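Side-chain contacts in class I phosphodiesterase PDEB1 (Leishmania major, PDB 2R8Q), which belongs to the class I phosphodiesterase family and holds zinc and magnesium ions and 3-isobutyl-1-methylxanthine in an all-helical catalytic domain: residues Phe234-Asp237 with His241-Leu244; Met282-Gly287 with Met293-Lys298. One frame throughout, in Å; residues are numbered along the deposited sequence.

Interaction 1: Phe234-Asp237 with His241-Leu244; sequences FEKD and HRRL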
ATOM      1  N   PHE A 234      24.926  14.020 -20.581  1.00 21.52           N
ATOM      2  CA  PHE A 234      24.909  12.806 -19.771  1.00 20.54           C
ATOM      3  C   PHE A 234      26.292  12.480 -19.212  1.00 21.73           C
ATOM      4  O   PHE A 234      27.291  12.489 -19.939  1.00 22.31           O
ATOM      5  CB  PHE A 234      24.419  11.617 -20.608  1.00 21.40           C
ATOM      6  CG  PHE A 234      24.533  10.290 -19.908  1.00 19.79           C
ATOM      7  CD1 PHE A 234      23.618   9.918 -18.927  1.00 20.14           C
ATOM      8  CD2 PHE A 234      25.579   9.422 -20.211  1.00 19.74           C
ATOM      9  CE1 PHE A 234      23.745   8.698 -18.256  1.00 17.85           C
ATOM     10  CE2 PHE A 234      25.715   8.202 -19.548  1.00 20.89           C
ATOM     11  CZ  PHE A 234      24.795   7.840 -18.567  1.00 17.94           C
ATOM     12  N   GLU A 235      26.349  12.194 -17.916  1.00 19.74           N
ATOM     13  CA  GLU A 235      27.602  11.831 -17.264  1.00 20.37           C
ATOM     14  C   GLU A 235      27.387  10.486 -16.590  1.00 18.87           C
ATOM     15  O   GLU A 235      26.635  10.382 -15.622  1.00 19.21           O
ATOM     16  CB  GLU A 235      27.993  12.888 -16.233  1.00 22.32           C
ATOM     17  CG  GLU A 235      28.349  14.225 -16.859  1.00 28.77           C
ATOM     18  CD  GLU A 235      28.771  15.253 -15.835  1.00 32.26           C
ATOM     19  OE1 GLU A 235      29.775  15.014 -15.132  1.00 36.56           O
ATOM     20  OE2 GLU A 235      28.096  16.299 -15.734  1.00 34.38           O
ATOM     21  N   LYS A 236      28.046   9.452 -17.103  1.00 18.75           N
ATOM     22  CA  LYS A 236      27.870   8.113 -16.556  1.00 19.34           C
ATOM     23  C   LYS A 236      28.216   7.967 -15.079  1.00 18.45           C
ATOM     24  O   LYS A 236      27.662   7.109 -14.397  1.00 18.86           O
ATOM     25  CB  LYS A 236      28.671   7.091 -17.369  1.00 21.13           C
ATOM     26  CG  LYS A 236      28.320   5.649 -17.024  1.00 25.24           C
ATOM     27  CD  LYS A 236      29.033   4.661 -17.927  1.00 28.98           C
ATOM     28  CE  LYS A 236      28.688   3.230 -17.550  1.00 29.51           C
ATOM     29  NZ  LYS A 236      29.420   2.255 -18.403  1.00 32.40           N
ATOM     30  N   ASP A 237      29.121   8.796 -14.568  1.00 17.71           N
ATOM     31  CA  ASP A 237      29.479   8.674 -13.162  1.00 18.74           C
ATOM     32  C   ASP A 237      28.436   9.300 -12.241  1.00 18.29           C
ATOM     33  O   ASP A 237      28.525   9.169 -11.022  1.00 18.40           O
ATOM     34  CB  ASP A 237      30.861   9.296 -12.897  1.00 22.03           C
ATOM     35  CG  ASP A 237      30.899  10.791 -13.153  1.00 27.81           C
ATOM     36  OD1 ASP A 237      31.985  11.391 -12.981  1.00 30.58           O
ATOM     37  OD2 ASP A 237      29.855  11.372 -13.519  1.00 31.69           O
ATOM     38  N   HIS A 241      21.822  10.666 -13.138  1.00 15.52           N
ATOM     39  CA  HIS A 241      21.704  10.598 -14.586  1.00 16.74           C
ATOM     40  C   HIS A 241      21.340   9.176 -14.988  1.00 15.59           C
ATOM     41  O   HIS A 241      20.440   8.956 -15.806  1.00 15.44           O
ATOM     42  CB  HIS A 241      23.020  10.995 -15.256  1.00 15.40           C
ATOM     43  CG  HIS A 241      23.243  12.473 -15.316  1.00 17.82           C
ATOM     44  ND1 HIS A 241      24.220  13.044 -16.103  1.00 18.23           N
ATOM     45  CD2 HIS A 241      22.604  13.498 -14.704  1.00 18.58           C
ATOM     46  CE1 HIS A 241      24.172  14.358 -15.975  1.00 18.92           C
ATOM     47  NE2 HIS A 241      23.200  14.660 -15.132  1.00 18.49           N
ATOM     48  N   ARG A 242      22.040   8.206 -14.409  1.00 15.82           N
ATOM     49  CA  ARG A 242      21.773   6.815 -14.729  1.00 14.66           C
ATOM     50  C   ARG A 242      20.382   6.410 -14.247  1.00 15.41           C
ATOM     51  O   ARG A 242      19.718   5.581 -14.875  1.00 15.76           O
ATOM     52  CB  ARG A 242      22.853   5.907 -14.126  1.00 14.77           C
ATOM     53  CG  ARG A 242      24.263   6.252 -14.596  1.00 15.51           C
ATOM     54  CD  ARG A 242      25.221   5.091 -14.379  1.00 15.48           C
ATOM     55  NE  ARG A 242      25.109   4.562 -13.024  1.00 16.23           N
ATOM     56  CZ  ARG A 242      25.602   5.151 -11.940  1.00 16.33           C
ATOM     57  NH1 ARG A 242      26.267   6.297 -12.036  1.00 18.08           N
ATOM     58  NH2 ARG A 242      25.406   4.604 -10.748  1.00 17.78           N
ATOM     59  N   ARG A 243      19.927   7.000 -13.143  1.00 15.70           N
ATOM     60  CA  ARG A 243      18.596   6.675 -12.637  1.00 15.02           C
ATOM     61  C   ARG A 243      17.544   7.151 -13.631  1.00 16.25           C
ATOM     62  O   ARG A 243      16.585   6.433 -13.921  1.00 16.50           O
ATOM     63  CB  ARG A 243      18.342   7.326 -11.274  1.00 16.03           C
ATOM     64  CG  ARG A 243      16.996   6.934 -10.653  1.00 17.50           C
ATOM     65  CD  ARG A 243      16.868   5.415 -10.546  1.00 21.18           C
ATOM     66  NE  ARG A 243      18.084   4.814 -10.001  1.00 20.03           N
ATOM     67  CZ  ARG A 243      18.368   4.732  -8.706  1.00 21.00           C
ATOM     68  NH1 ARG A 243      17.517   5.200  -7.801  1.00 20.54           N
ATOM     69  NH2 ARG A 243      19.520   4.202  -8.317  1.00 21.84           N
ATOM     70  N   LEU A 244      17.720   8.363 -14.155  1.00 15.84           N
ATOM     71  CA  LEU A 244      16.777   8.902 -15.124  1.00 15.95           C
ATOM     72  C   LEU A 244      16.806   8.048 -16.396  1.00 14.80           C
ATOM     73  O   LEU A 244      15.785   7.877 -17.063  1.00 15.45           O
ATOM     74  CB  LEU A 244      17.114  10.363 -15.440  1.00 17.52           C
ATOM     75  CG  LEU A 244      16.202  11.084 -16.439  1.00 19.21           C
ATOM     76  CD1 LEU A 244      14.739  10.893 -16.068  1.00 19.02           C
ATOM     77  CD2 LEU A 244      16.561  12.562 -16.452  1.00 18.95           C
TER
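The backbone N of Glu235 gives its hydrogen to ND1 of His241, 2.9 Å away, from a position only 1° out of the imidazole plane. Because ND1 accepts here, a proton on the ring would then be on NE2. The bond shows how a helix side chain can take up a peptide N-H of the loop that leads into that helix. The imidazole reaches the loop because CG of His241 is anti to its carbonyl carbon and beside the backbone N (chi1 -79°). CB of Glu235 lies 3.8 Å from the same ND1, and the Phe234 ring slides past His241 in the opposite direction, its CE1 3.8 Å from CB of His241.

Arg242 instead takes a carbonyl of the loop, that of Lys236. Its NH1 donates to O of Lys236 over 2.9 Å, and this donor stands 21° out of the carbonyl plane. A bend at chi3 turns the guanidinium back toward the loop, while CD of Arg242 packs 3.2 Å from the same Lys236 O. The rest of the guanidinium is held by acids: NE by Glu129 and NH2 by Asp239 in salt bridges, which probably fix its rotation. The amine of Lys236 points elsewhere, to the carbonyl O of Glu123.

The contact thus folds the loop that joins helix 219-232 to helix 239-254 back over the first turn of the latter. Phe234 rests on Leu124 and Leu325, His241 on Leu229 of helix 219-232, and Arg242 on Tyr202 of helix 197-212.

Interaction 2: Met282-Gly287 with Met293-Lys298; sequences MEKEKG and MFDRSK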
ATOM      1  N   MET A 282     -17.567  -0.893 -17.652  1.00 22.83           N
ATOM      2  CA  MET A 282     -17.702  -0.753 -16.205  1.00 22.69           C
ATOM      3  C   MET A 282     -18.084   0.669 -15.824  1.00 22.18           C
ATOM      4  O   MET A 282     -18.835   0.880 -14.869  1.00 22.39           O
ATOM      5  CB  MET A 282     -16.402  -1.144 -15.499  1.00 24.78           C
ATOM      6  CG  MET A 282     -16.128  -2.636 -15.505  1.00 27.61           C
ATOM      7  SD  MET A 282     -14.643  -3.067 -14.581  1.00 31.97           S
ATOM      8  CE  MET A 282     -13.423  -2.978 -15.865  1.00 29.78           C
ATOM      9  N   GLU A 283     -17.567   1.647 -16.564  1.00 21.47           N
ATOM     10  CA  GLU A 283     -17.883   3.040 -16.283  1.00 20.93           C
ATOM     11  C   GLU A 283     -19.352   3.315 -16.588  1.00 22.35           C
ATOM     12  O   GLU A 283     -20.007   4.076 -15.875  1.00 22.81           O
ATOM     13  CB  GLU A 283     -16.973   3.967 -17.095  1.00 20.25           C
ATOM     14  CG  GLU A 283     -15.503   3.823 -16.712  1.00 21.18           C
ATOM     15  CD  GLU A 283     -14.579   4.696 -17.529  1.00 21.22           C
ATOM     16  OE1 GLU A 283     -14.791   4.799 -18.757  1.00 22.26           O
ATOM     17  OE2 GLU A 283     -13.630   5.264 -16.948  1.00 21.91           O
ATOM     18  N   LYS A 284     -19.872   2.690 -17.640  1.00 23.18           N
ATOM     19  CA  LYS A 284     -21.273   2.872 -17.998  1.00 23.22           C
ATOM     20  C   LYS A 284     -22.146   2.274 -16.903  1.00 24.73           C
ATOM     21  O   LYS A 284     -23.213   2.799 -16.589  1.00 26.28           O
ATOM     22  CB  LYS A 284     -21.583   2.193 -19.332  1.00 22.06           C
ATOM     23  CG  LYS A 284     -20.861   2.811 -20.518  1.00 23.30           C
ATOM     24  CD  LYS A 284     -21.216   2.110 -21.815  1.00 26.42           C
ATOM     25  CE  LYS A 284     -20.426   2.688 -22.979  1.00 27.25           C
ATOM     26  NZ  LYS A 284     -20.788   2.029 -24.267  1.00 29.53           N
ATOM     27  N   GLU A 285     -21.684   1.174 -16.317  1.00 24.78           N
ATOM     28  CA  GLU A 285     -22.432   0.512 -15.257  1.00 27.02           C
ATOM     29  C   GLU A 285     -22.408   1.318 -13.963  1.00 26.27           C
ATOM     30  O   GLU A 285     -23.305   1.193 -13.130  1.00 25.98           O
ATOM     31  CB  GLU A 285     -21.868  -0.889 -15.008  1.00 30.29           C
ATOM     32  CG  GLU A 285     -22.037  -1.835 -16.187  1.00 36.58           C
ATOM     33  CD  GLU A 285     -21.533  -3.232 -15.891  1.00 41.24           C
ATOM     34  OE1 GLU A 285     -22.049  -3.863 -14.942  1.00 44.59           O
ATOM     35  OE2 GLU A 285     -20.622  -3.702 -16.607  1.00 43.92           O
ATOM     36  N   LYS A 286     -21.383   2.148 -13.795  1.00 25.56           N
ATOM     37  CA  LYS A 286     -21.268   2.969 -12.597  1.00 26.11           C
ATOM     38  C   LYS A 286     -21.786   4.392 -12.811  1.00 25.52           C
ATOM     39  O   LYS A 286     -21.727   5.231 -11.908  1.00 25.40           O
ATOM     40  CB  LYS A 286     -19.814   2.983 -12.115  1.00 28.00           C
ATOM     41  CG  LYS A 286     -19.332   1.599 -11.698  1.00 31.27           C
ATOM     42  CD  LYS A 286     -17.944   1.609 -11.087  1.00 34.95           C
ATOM     43  CE  LYS A 286     -17.580   0.214 -10.587  1.00 37.19           C
ATOM     44  NZ  LYS A 286     -16.241   0.158  -9.935  1.00 39.76           N
ATOM     45  N   GLY A 287     -22.301   4.655 -14.008  1.00 23.69           N
ATOM     46  CA  GLY A 287     -22.848   5.966 -14.311  1.00 24.10           C
ATOM     47  C   GLY A 287     -21.866   7.117 -14.421  1.00 23.55           C
ATOM     48  O   GLY A 287     -22.209   8.256 -14.112  1.00 25.69           O
ATOM     49  N   MET A 293     -12.153   6.632 -26.531  1.00 23.94           N
ATOM     50  CA  MET A 293     -11.174   5.553 -26.589  1.00 25.69           C
ATOM     51  C   MET A 293     -11.588   4.304 -25.809  1.00 24.21           C
ATOM     52  O   MET A 293     -11.091   3.204 -26.071  1.00 23.82           O
ATOM     53  CB  MET A 293      -9.836   6.075 -26.060  1.00 29.44           C
ATOM     54  CG  MET A 293      -8.679   5.105 -26.157  1.00 35.15           C
ATOM     55  SD  MET A 293      -7.188   5.830 -25.456  1.00 39.01           S
ATOM     56  CE  MET A 293      -6.530   6.699 -26.881  1.00 39.41           C
ATOM     57  N   PHE A 294     -12.505   4.472 -24.863  1.00 21.86           N
ATOM     58  CA  PHE A 294     -12.961   3.354 -24.041  1.00 20.56           C
ATOM     59  C   PHE A 294     -14.390   2.934 -24.364  1.00 21.13           C
ATOM     60  O   PHE A 294     -14.948   2.058 -23.701  1.00 19.37           O
ATOM     61  CB  PHE A 294     -12.880   3.726 -22.556  1.00 19.94           C
ATOM     62  CG  PHE A 294     -11.508   4.136 -22.102  1.00 20.49           C
ATOM     63  CD1 PHE A 294     -10.977   5.369 -22.469  1.00 22.47           C
ATOM     64  CD2 PHE A 294     -10.741   3.285 -21.314  1.00 19.89           C
ATOM     65  CE1 PHE A 294      -9.700   5.748 -22.058  1.00 23.32           C
ATOM     66  CE2 PHE A 294      -9.462   3.656 -20.899  1.00 19.44           C
ATOM     67  CZ  PHE A 294      -8.942   4.888 -21.272  1.00 22.62           C
ATOM     68  N   ASP A 295     -14.975   3.550 -25.388  1.00 21.15           N
ATOM     69  CA  ASP A 295     -16.353   3.261 -25.763  1.00 22.90           C
ATOM     70  C   ASP A 295     -16.492   2.213 -26.862  1.00 23.53           C
ATOM     71  O   ASP A 295     -16.246   2.483 -28.039  1.00 25.01           O
ATOM     72  CB  ASP A 295     -17.052   4.547 -26.198  1.00 24.24           C
ATOM     73  CG  ASP A 295     -18.556   4.451 -26.076  1.00 24.85           C
ATOM     74  OD1 ASP A 295     -19.096   3.346 -26.281  1.00 23.92           O
ATOM     75  OD2 ASP A 295     -19.198   5.484 -25.784  1.00 27.45           O
ATOM     76  N   ARG A 296     -16.907   1.020 -26.456  1.00 24.03           N
ATOM     77  CA  ARG A 296     -17.097  -0.109 -27.354  1.00 25.98           C
ATOM     78  C   ARG A 296     -18.175   0.175 -28.400  1.00 28.46           C
ATOM     79  O   ARG A 296     -18.071  -0.255 -29.550  1.00 26.54           O
ATOM     80  CB  ARG A 296     -17.494  -1.332 -26.522  1.00 25.65           C
ATOM     81  CG  ARG A 296     -17.649  -2.628 -27.287  1.00 27.57           C
ATOM     82  CD  ARG A 296     -18.294  -3.685 -26.401  1.00 27.16           C
ATOM     83  NE  ARG A 296     -17.522  -3.962 -25.190  1.00 27.86           N
ATOM     84  CZ  ARG A 296     -16.362  -4.610 -25.172  1.00 26.35           C
ATOM     85  NH1 ARG A 296     -15.828  -5.050 -26.305  1.00 24.61           N
ATOM     86  NH2 ARG A 296     -15.737  -4.826 -24.021  1.00 25.49           N
ATOM     87  N   SER A 297     -19.200   0.916 -27.988  1.00 31.62           N
ATOM     88  CA  SER A 297     -20.331   1.244 -28.852  1.00 35.77           C
ATOM     89  C   SER A 297     -20.045   2.149 -30.046  1.00 38.45           C
ATOM     90  O   SER A 297     -20.844   2.208 -30.982  1.00 38.66           O
ATOM     91  CB  SER A 297     -21.454   1.859 -28.012  1.00 35.42           C
ATOM     92  OG  SER A 297     -21.865   0.962 -26.995  1.00 36.14           O
ATOM     93  N   LYS A 298     -18.924   2.861 -30.024  1.00 41.30           N
ATOM     94  CA  LYS A 298     -18.592   3.744 -31.136  1.00 44.52           C
ATOM     95  C   LYS A 298     -17.884   3.005 -32.266  1.00 46.35           C
ATOM     96  O   LYS A 298     -17.727   3.537 -33.365  1.00 46.74           O
ATOM     97  CB  LYS A 298     -17.742   4.922 -30.651  1.00 45.30           C
ATOM     98  CG  LYS A 298     -18.531   5.920 -29.818  1.00 47.34           C
ATOM     99  CD  LYS A 298     -17.733   7.177 -29.514  1.00 48.73           C
ATOM    100  CE  LYS A 298     -18.586   8.188 -28.759  1.00 49.84           C
ATOM    101  NZ  LYS A 298     -17.839   9.437 -28.437  1.00 50.91           N
TER
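Lys284 NZ forms a salt bridge with OD1 of Asp295, 2.9 Å apart, and so joins the last turn of helix 262-285 to an Asx turn in the loop that follows. The ammonium comes from above the carboxylate plane, 46° out of it, and the two side chains cross at about a right angle. The lysine spans the gap as a chain extended beyond CG, its CE 3.6 Å from OD1 of Asp295. Ser297 OG also lies close, 3.1 Å from Lys284 NZ, but the angle is too poor for a hydrogen bond.

One shell further out, the Asx turn fixes the acid: the backbone N of Ser297 donates to Asp295 OD1 on its anti side, across 3.0 Å. Ammonium and peptide N-H reach this oxygen from opposite faces of the carboxylate plane. With its CG anti to the backbone N (chi1 -157°), Asp295 carries OD1 toward both donors.

Beside this charged pair, OE1 of Glu283 comes within 4.4 Å of CB of Phe294, while OE2 of the same acid bonds to Gln279. Phe294 meets the ring of Phe276, a residue of the pocket for 3-isobutyl-1-methylxanthine, to which Met293 also belongs. Arg296 returns to helix 262-285 through salt bridges with Asp281 and Glu274. The helix itself ends in a Schellman motif, where Gly287 has a phi of 69° and its N makes a weak bond to O of Lys284.

In the fold
The two contacts are local closures at opposite sides of the chain's centre, their own centres about 43 Å apart and their nearest atoms about 24 Å, on successive helices of the same all-helical catalytic domain. Interaction 1 ties the entry to helix 239-254; interaction 2 ties the exit of helix 262-285. Interaction 1 is a surface contact, though Arg242 is buried, and works through side chains bonded to backbone groups. Interaction 2 is partly buried and smaller, 143 Å² against 290 Å², and rests on one salt bridge between side chains. One of its segments carries Met293 of the ligand pocket, which takes no part in the contact itself.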